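Local structure of beta-lactamase (Burkholderia cenocepacia, 5E2G) at residues 315-318 with 319-322. The protein probably hydrolyses beta-lactams to substituted beta-amino acids, as expected of a class C beta-lactamase. Sequence-based numbering, arbitrary orientation.
Sequences GSTG and GFST
Thr-317 and Phe-320 meet across the turn through a backbone bond and the Thr-317 hydroxyl. Thr-317 OG1 is folded back between its own backbone N and carbonyl carbon (chi1 62°), which brings it 3.3 Å from Phe-320 CB; the same oxygen also lies at the ring's edge, near its plane, 3.5 Å from Phe-320 CD1. It accepts a weak, bent bond from Phe-320 N, and a hydrogen bond with Glu-59 OE1 holds it in place. In return Thr-317 N donates to Phe-320 O over 3.2 Å, the donor tilted 32° from the carbonyl plane. Neither Gly-318 nor Gly-319 puts a side chain into the narrow turn, where the chain reverses and the two arms run 173° apart.

Beyond the turn, Gly-315 and Thr-322 form an antiparallel hydrogen-bonded pair. Thr-322 N reaches Gly-315 O at 2.9 Å, while Gly-315 N meets Thr-322 O from above the carbonyl plane. Gly-315 has no side chain on the face it shares with Thr-322, so Thr-322 CB can lie 4.2 Å from Gly-315 CA, and a water at 2.6 Å from Thr-322 OG1 weakly bonds Gly-315 O. Ser-316 and Ser-321 share the other face, their short hydroxyls bonded to Arg-347 and to Gly-340 O and Val-342 N respectively.

Further out, the side chain of Phe-320 touches Phe-58 and Glu-59 of strand 58-59. This is a tight beta hairpin joining strands 309-316 and 321-327 of the central antiparallel sheet; Gly-315 probably completes the KTG motif that flanks the active site of serine beta-lactamases.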
ATOM      1  N   GLY A 315      -5.807   1.163  -2.446  1.00 13.90           N
ATOM      2  CA  GLY A 315      -5.104   1.103  -3.712  1.00 15.54           C
ATOM      3  C   GLY A 315      -6.069   1.067  -4.878  1.00 16.70           C
ATOM      4  O   GLY A 315      -7.074   0.351  -4.822  1.00 17.67           O
ATOM      5  N   SER A 316      -5.792   1.839  -5.930  1.00 17.94           N
ATOM      6  CA  SER A 316      -6.673   1.887  -7.095  1.00 20.73           C
ATOM      7  C   SER A 316      -5.837   2.046  -8.353  1.00 27.86           C
ATOM      8  O   SER A 316      -5.158   3.065  -8.519  1.00 30.25           O
ATOM      9  CB  SER A 316      -7.677   3.036  -6.996  1.00 21.70           C
ATOM     10  OG  SER A 316      -8.599   2.846  -5.937  1.00 26.57           O
ATOM     11  N   THR A 317      -5.902   1.052  -9.240  1.00 25.34           N
ATOM     12  CA  THR A 317      -5.421   1.201 -10.601  1.00 21.48           C
ATOM     13  C   THR A 317      -6.611   1.336 -11.547  1.00 21.62           C
ATOM     14  O   THR A 317      -7.774   1.305 -11.140  1.00 22.36           O
ATOM     15  CB  THR A 317      -4.529   0.025 -10.998  1.00 21.62           C
ATOM     16  OG1 THR A 317      -5.289  -1.188 -10.958  1.00 24.59           O
ATOM     17  CG2 THR A 317      -3.359  -0.086 -10.055  1.00 22.46           C
ATOM     18  N   GLY A 318      -6.307   1.489 -12.835  1.00 24.18           N
ATOM     19  CA  GLY A 318      -7.357   1.671 -13.819  1.00 26.87           C
ATOM     20  C   GLY A 318      -8.378   0.553 -13.826  1.00 24.16           C
ATOM     21  O   GLY A 318      -9.546   0.786 -14.141  1.00 26.59           O
ATOM     22  N   GLY A 319      -7.968  -0.661 -13.460  1.00 22.07           N
ATOM     23  CA  GLY A 319      -8.863  -1.796 -13.543  1.00 20.72           C
ATOM     24  C   GLY A 319      -9.114  -2.551 -12.256  1.00 24.62           C
ATOM     25  O   GLY A 319      -9.925  -3.480 -12.251  1.00 25.92           O
ATOM     26  N   PHE A 320      -8.446  -2.173 -11.163  1.00 22.78           N
ATOM     27  CA  PHE A 320      -8.462  -2.953  -9.929  1.00 22.57           C
ATOM     28  C   PHE A 320      -8.742  -2.069  -8.713  1.00 22.71           C
ATOM     29  O   PHE A 320      -8.461  -0.869  -8.708  1.00 20.24           O
ATOM     30  CB  PHE A 320      -7.130  -3.680  -9.702  1.00 20.47           C
ATOM     31  CG  PHE A 320      -6.797  -4.723 -10.740  1.00 21.85           C
ATOM     32  CD1 PHE A 320      -6.305  -4.359 -11.987  1.00 22.84           C
ATOM     33  CD2 PHE A 320      -6.925  -6.076 -10.449  1.00 24.53           C
ATOM     34  CE1 PHE A 320      -5.977  -5.324 -12.934  1.00 23.03           C
ATOM     35  CE2 PHE A 320      -6.596  -7.044 -11.394  1.00 19.33           C
ATOM     36  CZ  PHE A 320      -6.120  -6.664 -12.635  1.00 20.25           C
ATOM     37  N   SER A 321      -9.255  -2.696  -7.651  1.00 24.93           N
ATOM     38  CA  SER A 321      -9.539  -2.017  -6.390  1.00 21.81           C
ATOM     39  C   SER A 321      -9.032  -2.853  -5.221  1.00 19.32           C
ATOM     40  O   SER A 321      -9.331  -4.046  -5.135  1.00 21.89           O
ATOM     41  CB  SER A 321     -11.040  -1.755  -6.230  1.00 22.71           C
ATOM     42  OG  SER A 321     -11.513  -0.854  -7.212  1.00 24.42           O
ATOM     43  N   THR A 322      -8.298  -2.215  -4.308  1.00 16.83           N
ATOM     44  CA  THR A 322      -7.650  -2.883  -3.189  1.00 18.04           C
ATOM     45  C   THR A 322      -7.940  -2.143  -1.891  1.00 18.25           C
ATOM     46  O   THR A 322      -8.039  -0.915  -1.874  1.00 20.40           O
ATOM     47  CB  THR A 322      -6.135  -2.940  -3.402  1.00 17.84           C
ATOM     48  OG1 THR A 322      -5.875  -3.381  -4.733  1.00 21.74           O
ATOM     49  CG2 THR A 322      -5.471  -3.892  -2.416  1.00 15.77           C
TER
HETATM   50  O   HOH W   1      -6.051  -1.876  -6.879  1.00 30.49           O